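Local coordinates for protein beta-phenylalanine aminotransferase (Variovorax paradoxus, PDB 4AO9) that transfers the amino group of beta-phenylalanine to a keto-acid acceptor, using pyridoxal-5'-phosphate as cofactor, at residues His103-Ile108 against Thr336-Pro341; Glu77-Trp82 against Leu425-Ala430; Thr264-Pro269 against Gly345-Arg350; Glu411-Ser416 against Val436-Ser441; Asp241-Leu246 against Asn274-Arg279. All coordinates share one frame; numbering follows the deposited sequence.

Contact 1 of 5, residues His103-Ile108 against Thr336-Pro341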
# COMPACT_ATOMS: atom_id res chain seq x y z
N HIS A 103 -6.04 15.72 -14.02
CA HIS A 103 -5.82 14.41 -14.62
C HIS A 103 -4.67 14.30 -15.60
O HIS A 103 -4.35 13.20 -16.04
CB HIS A 103 -7.14 13.92 -15.25
CG HIS A 103 -8.26 13.90 -14.26
ND1 HIS A 103 -8.31 12.99 -13.23
CD2 HIS A 103 -9.31 14.73 -14.09
CE1 HIS A 103 -9.37 13.24 -12.48
NE2 HIS A 103 -9.99 14.30 -12.98
N SER A 104 -4.04 15.42 -15.92
CA SER A 104 -3.05 15.44 -17.01
C SER A 104 -1.97 16.50 -16.86
O SER A 104 -1.47 17.02 -17.86
CB SER A 104 -3.76 15.63 -18.36
OG SER A 104 -4.48 16.85 -18.38
N ALA A 105 -1.60 16.83 -15.63
CA ALA A 105 -0.58 17.85 -15.40
C ALA A 105 0.74 17.45 -16.08
O ALA A 105 1.27 16.39 -15.79
CB ALA A 105 -0.38 18.07 -13.90
N PRO A 106 1.26 18.29 -17.00
CA PRO A 106 2.50 17.91 -17.67
C PRO A 106 3.69 17.86 -16.71
O PRO A 106 4.61 17.08 -16.94
CB PRO A 106 2.69 19.00 -18.74
CG PRO A 106 1.89 20.16 -18.24
CD PRO A 106 0.71 19.56 -17.51
N GLU A 107 3.64 18.64 -15.64
CA GLU A 107 4.73 18.65 -14.65
C GLU A 107 4.88 17.28 -14.00
O GLU A 107 6.01 16.82 -13.75
CB GLU A 107 4.46 19.72 -13.58
CG GLU A 107 4.53 21.15 -14.10
CD GLU A 107 3.22 21.66 -14.71
OE1 GLU A 107 2.23 20.89 -14.81
OE2 GLU A 107 3.18 22.86 -15.10
N ILE A 108 3.75 16.63 -13.75
CA ILE A 108 3.73 15.29 -13.16
C ILE A 108 4.16 14.27 -14.20
O ILE A 108 5.06 13.45 -13.95
CB ILE A 108 2.31 14.94 -12.64
CG1 ILE A 108 1.85 15.92 -11.53
CG2 ILE A 108 2.22 13.48 -12.16
CD1 ILE A 108 2.75 15.98 -10.30
N THR A 336 6.48 21.19 -5.57
CA THR A 336 7.33 22.35 -5.87
C THR A 336 6.81 23.21 -7.02
O THR A 336 6.99 24.43 -6.99
CB THR A 336 8.80 21.98 -6.18
OG1 THR A 336 8.84 21.07 -7.29
CG2 THR A 336 9.49 21.36 -4.99
N LYS A 337 6.18 22.58 -8.01
CA LYS A 337 5.77 23.29 -9.23
C LYS A 337 4.30 23.68 -9.26
O LYS A 337 3.94 24.65 -9.94
CB LYS A 337 6.13 22.48 -10.49
CG LYS A 337 7.62 22.23 -10.66
CD LYS A 337 7.90 21.41 -11.91
CE LYS A 337 9.39 21.13 -12.07
NZ LYS A 337 9.69 20.48 -13.38
N LEU A 338 3.46 22.94 -8.55
CA LEU A 338 2.02 23.12 -8.67
C LEU A 338 1.32 23.38 -7.35
O LEU A 338 0.79 24.46 -7.13
CB LEU A 338 1.39 21.91 -9.38
CG LEU A 338 1.81 21.69 -10.83
CD1 LEU A 338 1.27 20.38 -11.35
CD2 LEU A 338 1.34 22.87 -11.68
N PHE A 339 1.31 22.38 -6.46
CA PHE A 339 0.60 22.54 -5.20
C PHE A 339 1.55 22.96 -4.10
O PHE A 339 1.82 22.22 -3.15
CB PHE A 339 -0.15 21.27 -4.82
CG PHE A 339 -1.22 21.48 -3.77
CD1 PHE A 339 -2.30 22.32 -4.02
CD2 PHE A 339 -1.14 20.85 -2.54
CE1 PHE A 339 -3.29 22.52 -3.06
CE2 PHE A 339 -2.12 21.04 -1.57
CZ PHE A 339 -3.20 21.88 -1.83
N THR A 340 2.06 24.18 -4.25
CA THR A 340 2.95 24.81 -3.29
C THR A 340 2.15 25.22 -2.05
O THR A 340 0.92 25.17 -2.07
CB THR A 340 3.55 26.08 -3.91
OG1 THR A 340 2.47 26.95 -4.31
CG2 THR A 340 4.39 25.72 -5.13
N PRO A 341 2.84 25.60 -0.96
CA PRO A 341 2.09 26.10 0.19
C PRO A 341 1.19 27.28 -0.20
O PRO A 341 0.04 27.36 0.25
CB PRO A 341 3.19 26.53 1.16
CG PRO A 341 4.31 25.57 0.86
CD PRO A 341 4.28 25.43 -0.64
O HOH W 1 8.22 18.32 -13.88
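Leu-338, where the chain leaves helix 325-337, packs on Ala-105, the N-cap residue of helix 106-117; this surface contact of a class-III aminotransferase thus joins the end of one helix to the beginning of another. The apolar part is small. Leu-338 CD1 rests 3.8 Å from Ala-105 CB, and a lone methyl suits this N-cap position because a leucine branch can settle directly against it.

More area comes from charged side chains used for their bulk. Glu-107 has CG beside its backbone N (chi1 -67°) and bends at chi2 (86°), which folds the carboxylate back over the branches of Leu-338: OE1 lies 3.6 Å from CD1, while the carboxylate carbon CD is 3.8 Å from CD2. Beside it, the CG methylene of Glu-107 meets Lys-337 CD at 4.0 Å. Lysine fits here because its long aliphatic chain can touch the glutamate methylenes through CB and CD while carrying the amine on to the water.

Earlier in the loop, His-103 ND1 is hydrogen-bonded to Ile-120 O of the second subunit, so the loop also reaches the dimer interface.

A polar link across the contact runs through water. The extended chain of Lys-337 puts NZ 2.7 Å from a water molecule that accepts its N-H and donates to Glu-107 O, also at 2.7 Å.

Contact 2 of 5, residues Glu77-Trp82 against Leu425-Ala430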
# COMPACT_ATOMS: atom_id res chain seq x y z
N GLU A 77 -8.65 14.98 -18.55
CA GLU A 77 -7.74 16.06 -18.97
C GLU A 77 -8.04 17.27 -18.12
O GLU A 77 -9.18 17.69 -18.04
CB GLU A 77 -7.95 16.39 -20.45
CG GLU A 77 -6.93 17.38 -20.99
CD GLU A 77 -7.16 17.73 -22.44
OE1 GLU A 77 -7.88 16.99 -23.14
OE2 GLU A 77 -6.61 18.77 -22.88
N GLY A 78 -7.02 17.84 -17.48
CA GLY A 78 -7.26 18.95 -16.55
C GLY A 78 -8.26 18.51 -15.50
O GLY A 78 -8.11 17.45 -14.91
N ALA A 79 -9.29 19.32 -15.28
CA ALA A 79 -10.37 18.97 -14.35
C ALA A 79 -11.61 18.46 -15.09
O ALA A 79 -12.73 18.58 -14.59
CB ALA A 79 -10.70 20.17 -13.44
N ALA A 80 -11.40 17.87 -16.27
CA ALA A 80 -12.48 17.23 -17.03
C ALA A 80 -12.33 15.71 -17.07
O ALA A 80 -11.21 15.18 -17.13
CB ALA A 80 -12.55 17.79 -18.45
N LEU A 81 -13.47 15.02 -17.01
CA LEU A 81 -13.53 13.56 -17.16
C LEU A 81 -14.56 13.19 -18.21
O LEU A 81 -15.60 13.84 -18.33
CB LEU A 81 -13.88 12.88 -15.82
CG LEU A 81 -12.83 12.95 -14.71
CD1 LEU A 81 -13.42 12.51 -13.37
CD2 LEU A 81 -11.62 12.09 -15.05
N TRP A 82 -14.27 12.13 -18.96
CA TRP A 82 -15.21 11.57 -19.92
C TRP A 82 -15.52 10.13 -19.54
O TRP A 82 -14.60 9.35 -19.26
CB TRP A 82 -14.64 11.56 -21.34
CG TRP A 82 -14.50 12.89 -22.00
CD1 TRP A 82 -15.33 13.43 -22.94
CD2 TRP A 82 -13.45 13.85 -21.80
NE1 TRP A 82 -14.87 14.67 -23.33
CE2 TRP A 82 -13.72 14.95 -22.65
CE3 TRP A 82 -12.31 13.89 -20.98
CZ2 TRP A 82 -12.88 16.07 -22.70
CZ3 TRP A 82 -11.48 15.01 -21.04
CH2 TRP A 82 -11.77 16.09 -21.90
N LEU A 425 -6.67 22.02 -8.77
CA LEU A 425 -6.07 23.23 -9.34
C LEU A 425 -6.62 23.68 -10.70
O LEU A 425 -6.73 24.88 -10.91
CB LEU A 425 -4.55 23.12 -9.39
CG LEU A 425 -3.83 23.00 -8.05
CD1 LEU A 425 -2.38 22.60 -8.27
CD2 LEU A 425 -3.91 24.30 -7.23
N PRO A 426 -6.93 22.74 -11.63
CA PRO A 426 -7.40 23.23 -12.95
C PRO A 426 -8.84 23.75 -12.97
O PRO A 426 -9.23 24.35 -13.97
CB PRO A 426 -7.28 22.00 -13.86
CG PRO A 426 -6.41 21.04 -13.12
CD PRO A 426 -6.63 21.30 -11.66
N LEU A 427 -9.61 23.54 -11.91
CA LEU A 427 -10.99 24.03 -11.90
C LEU A 427 -11.03 25.54 -12.03
O LEU A 427 -10.37 26.26 -11.28
CB LEU A 427 -11.71 23.66 -10.61
CG LEU A 427 -12.31 22.27 -10.48
CD1 LEU A 427 -12.90 22.19 -9.08
CD2 LEU A 427 -13.38 21.99 -11.52
N THR A 428 -11.84 26.02 -12.98
CA THR A 428 -11.96 27.44 -13.22
C THR A 428 -13.07 28.04 -12.36
O THR A 428 -13.92 27.32 -11.82
CB THR A 428 -12.25 27.73 -14.70
OG1 THR A 428 -13.53 27.17 -15.05
CG2 THR A 428 -11.16 27.11 -15.59
N ASP A 429 -13.06 29.37 -12.24
CA ASP A 429 -14.15 30.08 -11.57
C ASP A 429 -15.50 29.81 -12.27
O ASP A 429 -16.53 29.72 -11.59
CB ASP A 429 -13.84 31.58 -11.47
CG ASP A 429 -12.76 31.88 -10.42
OD1 ASP A 429 -12.53 31.04 -9.52
OD2 ASP A 429 -12.16 32.97 -10.49
N ALA A 430 -15.48 29.66 -13.59
CA ALA A 430 -16.68 29.27 -14.36
C ALA A 430 -17.19 27.86 -14.02
O ALA A 430 -18.41 27.66 -13.93
CB ALA A 430 -16.44 29.42 -15.86
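The two-residue tip of a beta hairpin, Gly-78 and Ala-79, abuts Pro-426 and Leu-427, which lie just ahead of the C-terminal helix 429-445. The hairpin connects strands 72-77 and 80-83 through a type II' turn from Glu-77 to Ala-80, closed by the reciprocal pair Ala-80 N to Glu-77 O (2.8 Å) and Glu-77 N to Ala-80 O (2.9 Å). Glycine is the natural occupant of its second position, since Gly-78 has a positive phi of 56° with psi at -130°.

Across the contact everything is van der Waals packing. The ring of Pro-426 lies against the peptide linking Gly-78 to Ala-79: its CB is 3.6 Å from Ala-79 N and its CG is 3.9 Å from Gly-78 C. A rigid proline ring suits this position because it offers a compact apolar surface to the backbone of a tight turn. Ala-79 is small enough to sit between two partners, with its CB in reach of the proline and of Leu-427 together.

Beyond the touching residues, Thr-428 is the N-cap of helix 429-445, and Asp-429 OD1 forms a salt bridge with Arg-350 on helix 341-365. Leu-81, further along the hairpin, packs on Leu-122 of the second subunit.

Leu-427 holds CG beside its own backbone N (chi1 -82°), a turn that swings the branch back toward the hairpin and brings CD2 to 3.8 Å from Ala-79 CB.

Contact 3 of 5, residues Thr264-Pro269 against Gly345-Arg350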
# COMPACT_ATOMS: atom_id res chain seq x y z
N THR A 264 -6.23 16.29 5.56
CA THR A 264 -6.18 17.68 6.05
C THR A 264 -4.87 18.43 5.77
O THR A 264 -4.79 19.66 5.95
CB THR A 264 -6.52 17.80 7.55
OG1 THR A 264 -5.55 17.11 8.33
CG2 THR A 264 -7.91 17.22 7.85
N SER A 265 -3.82 17.72 5.35
CA SER A 265 -2.55 18.41 5.08
C SER A 265 -2.68 19.41 3.94
O SER A 265 -1.91 20.35 3.87
CB SER A 265 -1.43 17.43 4.78
OG SER A 265 -1.61 16.89 3.48
N ARG A 266 -3.65 19.20 3.06
CA ARG A 266 -3.85 20.14 1.94
C ARG A 266 -4.62 21.40 2.27
O ARG A 266 -4.73 22.29 1.42
CB ARG A 266 -4.51 19.47 0.72
CG ARG A 266 -5.71 18.59 0.98
CD ARG A 266 -6.21 17.98 -0.34
NE ARG A 266 -7.05 18.97 -0.96
CZ ARG A 266 -7.58 18.95 -2.18
NH1 ARG A 266 -7.40 17.94 -3.04
NH2 ARG A 266 -8.32 19.98 -2.54
N LEU A 267 -5.15 21.49 3.49
CA LEU A 267 -6.15 22.52 3.81
C LEU A 267 -5.60 23.90 4.14
O LEU A 267 -6.37 24.85 4.30
CB LEU A 267 -7.05 22.04 4.95
CG LEU A 267 -8.02 20.93 4.58
CD1 LEU A 267 -8.73 20.46 5.85
CD2 LEU A 267 -9.02 21.40 3.51
N ALA A 268 -4.29 24.01 4.27
CA ALA A 268 -3.64 25.27 4.56
C ALA A 268 -2.21 25.12 4.06
O ALA A 268 -1.79 24.00 3.78
CB ALA A 268 -3.67 25.56 6.06
N PRO A 269 -1.47 26.24 3.93
CA PRO A 269 -0.10 26.18 3.40
C PRO A 269 0.79 25.13 4.08
O PRO A 269 1.60 24.48 3.42
CB PRO A 269 0.42 27.60 3.63
CG PRO A 269 -0.81 28.43 3.50
CD PRO A 269 -1.89 27.64 4.17
N GLY A 345 -3.04 27.61 0.08
CA GLY A 345 -3.75 28.76 0.65
C GLY A 345 -4.76 29.34 -0.32
O GLY A 345 -5.91 29.61 0.05
N ALA A 346 -4.35 29.52 -1.57
CA ALA A 346 -5.22 30.11 -2.58
C ALA A 346 -6.42 29.21 -2.91
O ALA A 346 -7.55 29.69 -3.04
CB ALA A 346 -4.44 30.47 -3.83
N LEU A 347 -6.18 27.91 -3.02
CA LEU A 347 -7.27 26.97 -3.29
C LEU A 347 -8.25 26.92 -2.12
O LEU A 347 -9.46 26.79 -2.31
CB LEU A 347 -6.71 25.57 -3.62
CG LEU A 347 -7.70 24.55 -4.18
CD1 LEU A 347 -8.17 24.94 -5.59
CD2 LEU A 347 -7.08 23.17 -4.19
N ALA A 348 -7.72 27.02 -0.90
CA ALA A 348 -8.54 27.04 0.31
C ALA A 348 -9.47 28.25 0.33
O ALA A 348 -10.64 28.14 0.69
CB ALA A 348 -7.68 27.00 1.56
N GLU A 349 -8.94 29.40 -0.09
CA GLU A 349 -9.74 30.62 -0.21
C GLU A 349 -10.89 30.46 -1.21
O GLU A 349 -12.03 30.84 -0.90
CB GLU A 349 -8.87 31.82 -0.60
CG GLU A 349 -7.92 32.30 0.50
CD GLU A 349 -6.93 33.36 0.01
OE1 GLU A 349 -6.82 33.59 -1.21
OE2 GLU A 349 -6.25 33.95 0.87
N ARG A 350 -10.60 29.89 -2.38
CA ARG A 350 -11.63 29.60 -3.39
C ARG A 350 -12.70 28.66 -2.83
O ARG A 350 -13.89 28.83 -3.09
CB ARG A 350 -11.02 28.99 -4.66
CG ARG A 350 -9.93 29.82 -5.32
CD ARG A 350 -9.04 28.98 -6.24
NE ARG A 350 -9.78 28.36 -7.34
CZ ARG A 350 -10.31 29.04 -8.36
NH1 ARG A 350 -10.19 30.36 -8.42
NH2 ARG A 350 -10.97 28.39 -9.31
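The loop 264-269, with a short 3-10 turn at 265-266, comes nearest to helix 341-365 where Leu-267 CA and Ala-348 CA are 6.2 Å apart. Such closeness is possible because the helix presents small residues here. Ala-348 directs its methyl to the loop backbone, CB lying 3.7 Å from Leu-267 O. One turn earlier, the ring of Pro-269 comes down on the bare backbone of Gly-345, Pro-269 CG standing 4.1 Å from Gly-345 CA; with no side chain, the helix can accept the ring at this distance. Leu-267 itself sends its side chain the other way, onto Leu-272 and Leu-377.

Arg-266 makes the third point of contact, its NH2 3.8 Å from Leu-347 CD2, with the methyl approaching the guanidinium obliquely. A chi1 of 46° wedges CG between the backbone N and the carbonyl carbon, and a bend at chi3 (-83°) then turns the chain toward the leucine. The buried charged group is well supplied with acceptors: NH2 bonds to Leu-423 O and Ser-376 OG, and NH1 to Thr-97 O. These bonds fix its rotation, while leucine supplies an apolar flank.

The loop follows directly on the cofactor-binding residues Asp-260, Val-262 and Met-263, and the Arg-266 side chain is about 9 Å from pyridoxal-5'-phosphate. The contact thus packs helix 341-365 on the loop that leaves the cofactor pocket, a pyridoxal-phosphate site of the class-III aminotransferase fold.

Contact 4 of 5, residues Glu411-Ser416 against Val436-Ser441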
# COMPACT_ATOMS: atom_id res chain seq x y z
N GLU A 411 -26.24 17.71 -15.14
CA GLU A 411 -25.70 19.06 -15.29
C GLU A 411 -24.20 19.07 -15.61
O GLU A 411 -23.52 20.07 -15.40
CB GLU A 411 -25.97 19.88 -14.01
CG GLU A 411 -27.46 20.05 -13.70
CD GLU A 411 -28.26 20.58 -14.88
OE1 GLU A 411 -27.88 21.63 -15.45
OE2 GLU A 411 -29.27 19.94 -15.25
N ASP A 412 -23.69 17.95 -16.14
CA ASP A 412 -22.30 17.82 -16.59
C ASP A 412 -21.28 17.98 -15.46
O ASP A 412 -20.19 18.52 -15.65
CB ASP A 412 -22.00 18.80 -17.75
CG ASP A 412 -23.05 18.75 -18.84
OD1 ASP A 412 -23.44 17.64 -19.24
OD2 ASP A 412 -23.50 19.83 -19.27
N ILE A 413 -21.64 17.49 -14.28
CA ILE A 413 -20.77 17.54 -13.11
C ILE A 413 -20.59 16.14 -12.55
O ILE A 413 -21.55 15.45 -12.25
CB ILE A 413 -21.34 18.52 -12.03
CG1 ILE A 413 -21.18 19.97 -12.52
CG2 ILE A 413 -20.65 18.29 -10.68
CD1 ILE A 413 -22.07 20.98 -11.82
N TYR A 414 -19.33 15.73 -12.42
CA TYR A 414 -18.99 14.44 -11.84
C TYR A 414 -18.59 14.65 -10.39
O TYR A 414 -17.61 15.34 -10.10
CB TYR A 414 -17.85 13.79 -12.61
CG TYR A 414 -17.53 12.37 -12.20
CD1 TYR A 414 -18.37 11.32 -12.56
CD2 TYR A 414 -16.36 12.08 -11.49
CE1 TYR A 414 -18.07 10.01 -12.21
CE2 TYR A 414 -16.05 10.78 -11.14
CZ TYR A 414 -16.92 9.75 -11.49
OH TYR A 414 -16.62 8.44 -11.16
N SER A 415 -19.38 14.08 -9.50
CA SER A 415 -19.22 14.25 -8.07
C SER A 415 -19.12 12.88 -7.42
O SER A 415 -19.08 11.86 -8.10
CB SER A 415 -20.43 15.00 -7.50
OG SER A 415 -21.62 14.23 -7.61
N SER A 416 -19.08 12.86 -6.09
CA SER A 416 -19.13 11.60 -5.36
C SER A 416 -20.56 11.29 -4.90
O SER A 416 -21.33 12.19 -4.54
CB SER A 416 -18.21 11.66 -4.16
OG SER A 416 -18.60 12.72 -3.32
N VAL A 436 -22.52 25.82 -8.41
CA VAL A 436 -23.50 26.60 -7.64
C VAL A 436 -24.84 26.65 -8.37
O VAL A 436 -25.89 26.42 -7.77
CB VAL A 436 -22.99 28.03 -7.35
CG1 VAL A 436 -24.05 28.85 -6.62
CG2 VAL A 436 -21.73 27.97 -6.52
N ALA A 437 -24.80 26.88 -9.68
CA ALA A 437 -26.01 26.90 -10.50
C ALA A 437 -26.72 25.55 -10.49
O ALA A 437 -27.95 25.49 -10.49
CB ALA A 437 -25.69 27.34 -11.93
N ALA A 438 -25.95 24.45 -10.44
CA ALA A 438 -26.52 23.11 -10.42
C ALA A 438 -27.20 22.76 -9.10
O ALA A 438 -28.20 22.05 -9.07
CB ALA A 438 -25.47 22.07 -10.79
N ILE A 439 -26.67 23.29 -8.00
CA ILE A 439 -27.33 23.15 -6.71
C ILE A 439 -28.62 23.98 -6.71
O ILE A 439 -29.64 23.54 -6.19
CB ILE A 439 -26.39 23.53 -5.53
CG1 ILE A 439 -25.14 22.64 -5.52
CG2 ILE A 439 -27.12 23.48 -4.17
CD1 ILE A 439 -25.42 21.12 -5.45
N GLY A 440 -28.55 25.16 -7.32
CA GLY A 440 -29.74 26.01 -7.50
C GLY A 440 -30.83 25.30 -8.28
O GLY A 440 -31.99 25.30 -7.86
N SER A 441 -30.45 24.68 -9.39
CA SER A 441 -31.43 23.95 -10.20
C SER A 441 -31.91 22.68 -9.50
O SER A 441 -33.06 22.27 -9.68
CB SER A 441 -30.90 23.65 -11.61
OG SER A 441 -29.77 22.79 -11.57
O HOH W 2 -27.58 23.79 -13.54
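Ser-441 OG, on helix 429-445, has two partners: it is hydrogen-bonded to His-407 NE2, and at 3.1 Å to a water molecule that donates to Glu-411 OE1 (2.9 Å). Serine suits this position because its short side chain, with OG between the backbone N and the carbonyl carbon (chi1 64°), keeps the hydroxyl close to the helix and available to both. His-407 NE2 also bonds to Ala-438 O, so a single imidazole nitrogen ties helix 398-410 to two places on the last helix.

Next to these polar groups the packing is apolar and centres on one methyl. Ala-438 CB meets Ile-413 CD1 at 3.7 Å and Glu-411 CB at 3.9 Å; alanine fits because its single methyl lets the two segments come close. Ile-413 spans the gap with its longer branch, whose nearly straight chi2 of 161° carries CD1 forward to the helix. Glu-411 uses its methylenes for packing while its carboxylate turns to the water.

Tyr-414, facing elsewhere, bonds through OH to Thr-123 O of the second subunit.

Between the two touching residues, Asp-412, with positive phi, is the C-prime residue of a Schellman motif, Ile-413 N reaching Leu-408 O and Asp-412 N reaching Leu-409 O. The motif ends helix 398-410 and leads into strand 413-414, the edge strand of a four-stranded mixed sheet, on which the C-terminal helix packs through Ile-413.

Contact 5 of 5, residues Asp241-Leu246 against Asn274-Arg279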
# COMPACT_ATOMS: atom_id res chain seq x y z
N ASP A 241 -11.70 23.33 21.01
CA ASP A 241 -11.78 22.85 22.41
C ASP A 241 -11.51 21.34 22.50
O ASP A 241 -10.82 20.88 23.40
CB ASP A 241 -13.11 23.24 23.09
CG ASP A 241 -14.31 22.43 22.59
OD1 ASP A 241 -14.44 22.17 21.37
OD2 ASP A 241 -15.16 22.06 23.43
N PHE A 242 -12.05 20.61 21.53
CA PHE A 242 -11.94 19.17 21.48
C PHE A 242 -10.51 18.76 21.15
O PHE A 242 -9.91 17.94 21.85
CB PHE A 242 -12.93 18.63 20.44
CG PHE A 242 -12.71 17.20 20.05
CD1 PHE A 242 -12.94 16.17 20.97
CD2 PHE A 242 -12.30 16.88 18.77
CE1 PHE A 242 -12.76 14.84 20.61
CE2 PHE A 242 -12.11 15.55 18.40
CZ PHE A 242 -12.34 14.53 19.31
N LEU A 243 -9.96 19.34 20.08
CA LEU A 243 -8.61 18.97 19.66
C LEU A 243 -7.56 19.35 20.71
O LEU A 243 -6.64 18.58 20.97
CB LEU A 243 -8.28 19.53 18.27
CG LEU A 243 -9.16 19.05 17.12
CD1 LEU A 243 -8.78 19.80 15.85
CD2 LEU A 243 -9.05 17.53 16.91
N GLN A 244 -7.72 20.52 21.34
CA GLN A 244 -6.84 20.90 22.45
C GLN A 244 -6.98 19.95 23.65
O GLN A 244 -5.98 19.61 24.29
CB GLN A 244 -7.09 22.36 22.85
CG GLN A 244 -6.11 22.93 23.89
CD GLN A 244 -4.64 22.89 23.45
OE1 GLN A 244 -4.32 22.97 22.26
NE2 GLN A 244 -3.74 22.79 24.43
N ALA A 245 -8.20 19.51 23.93
CA ALA A 245 -8.43 18.53 25.00
C ALA A 245 -7.67 17.24 24.72
O ALA A 245 -7.12 16.63 25.64
CB ALA A 245 -9.91 18.26 25.20
N LEU A 246 -7.61 16.82 23.45
CA LEU A 246 -6.86 15.62 23.09
C LEU A 246 -5.35 15.78 23.33
O LEU A 246 -4.70 14.89 23.88
CB LEU A 246 -7.12 15.25 21.62
CG LEU A 246 -8.57 14.96 21.25
CD1 LEU A 246 -8.62 14.39 19.84
CD2 LEU A 246 -9.28 14.03 22.24
N ASN A 274 -1.09 22.70 11.82
CA ASN A 274 -0.29 23.92 11.96
C ASN A 274 -1.12 25.19 12.00
O ASN A 274 -0.82 26.11 12.78
CB ASN A 274 0.80 24.01 10.89
CG ASN A 274 1.96 23.10 11.18
OD1 ASN A 274 2.35 22.94 12.34
ND2 ASN A 274 2.51 22.47 10.15
N LYS A 275 -2.16 25.26 11.17
CA LYS A 275 -3.09 26.39 11.19
C LYS A 275 -3.76 26.54 12.56
O LYS A 275 -3.93 27.66 13.08
CB LYS A 275 -4.14 26.25 10.09
CG LYS A 275 -5.01 27.50 9.92
CD LYS A 275 -5.83 27.44 8.65
CE LYS A 275 -6.67 28.71 8.47
NZ LYS A 275 -7.81 28.74 9.42
N LEU A 276 -4.14 25.40 13.15
CA LEU A 276 -4.80 25.37 14.46
C LEU A 276 -3.84 25.58 15.63
O LEU A 276 -4.26 25.88 16.75
CB LEU A 276 -5.56 24.05 14.65
CG LEU A 276 -6.69 23.78 13.65
CD1 LEU A 276 -7.22 22.36 13.80
CD2 LEU A 276 -7.82 24.83 13.77
N GLY A 277 -2.54 25.39 15.37
CA GLY A 277 -1.51 25.54 16.39
C GLY A 277 -1.46 24.41 17.41
O GLY A 277 -1.18 24.64 18.59
N ILE A 278 -1.74 23.19 16.96
CA ILE A 278 -1.65 22.01 17.82
C ILE A 278 -0.64 21.04 17.24
O ILE A 278 -0.76 20.60 16.09
CB ILE A 278 -3.02 21.32 18.02
CG1 ILE A 278 -4.06 22.34 18.52
CG2 ILE A 278 -2.89 20.14 19.00
CD1 ILE A 278 -5.49 21.86 18.47
N ARG A 279 0.35 20.70 18.06
CA ARG A 279 1.46 19.83 17.65
C ARG A 279 1.19 18.39 18.06
O ARG A 279 1.10 18.10 19.24
CB ARG A 279 2.78 20.30 18.28
CG ARG A 279 3.97 19.37 18.04
CD ARG A 279 4.72 19.73 16.78
NE ARG A 279 5.81 20.68 17.01
CZ ARG A 279 7.11 20.43 16.83
NH1 ARG A 279 7.52 19.24 16.39
NH2 ARG A 279 8.01 21.37 17.07
O HOH W 3 -1.63 23.43 21.45
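Leu-243, Leu-276 and Ile-278 form the tight side of this contact, and Gln-244 with a water molecule forms the loose one. Leu-243 is gripped at both ends of its side chain. Its CD1 touches Leu-276 CD1 methyl to methyl at 3.6 Å, and its CB lies 3.6 Å from Ile-278 CD1. The isoleucine methyl also comes within 3.9 Å of Gln-244 N, so it nestles against the helix backbone as well as the leucine. With CG1 beside its backbone N (chi1 -54°) and CD1 carried straight on (chi2 168°), Ile-278 reaches far enough to fill this place, and it also packs on Phe-259 of the central sheet.

The two segments belong to the large cofactor-binding domain. Helix 240-253 lies in the beta-alpha-beta crossover between the neighbouring parallel strands 221-226 and 256-260, while helix 272-276 ends in a Schellman motif. Gly-277 is its C-prime residue, with a phi of 73° that glycine adopts easily; Ile-278 N returns to Ala-273 O, and the chain's reversal turns Ile-278 toward helix 240-253.

Toward solvent the fit slackens. Gln-244 bends at chi2, and its OE1 rests 3.8 Å from Ile-278 CG1, an amide oxygen against a methylene. A long polar side chain suits this margin, since it can set its amide oxygen against the isoleucine while both ends of the amide find polar partners: NE2 bonds to Glu-248 OE2, and OE1 accepts from a water at 2.8 Å that also donates, at 3.1 Å, to Gly-277 O.

Overall arrangement
From the N terminus, contact 2 opens at the hairpin 77-82 and closes only at 425-430, enclosing contacts 1, 3 and 5. Contact 1 opens at 103-108 and closes at 336-341, joining helix 106-117 to the end of helix 325-337; contact 5, joining 241-246 to 274-279, is nested within it. Contact 3 starts at 264-269, before contact 5 has closed, and ends at 345-350, so it crosses contacts 5 and 1. Contact 4, from 411-416 to 436-441, crosses contact 2, and both use helix 429-445 and the four-stranded sheet. Contact 5 lies in the cofactor-binding domain, contact 3 connects the cofactor's surroundings to helix 341-365, and a salt bridge links contacts 2 and 3.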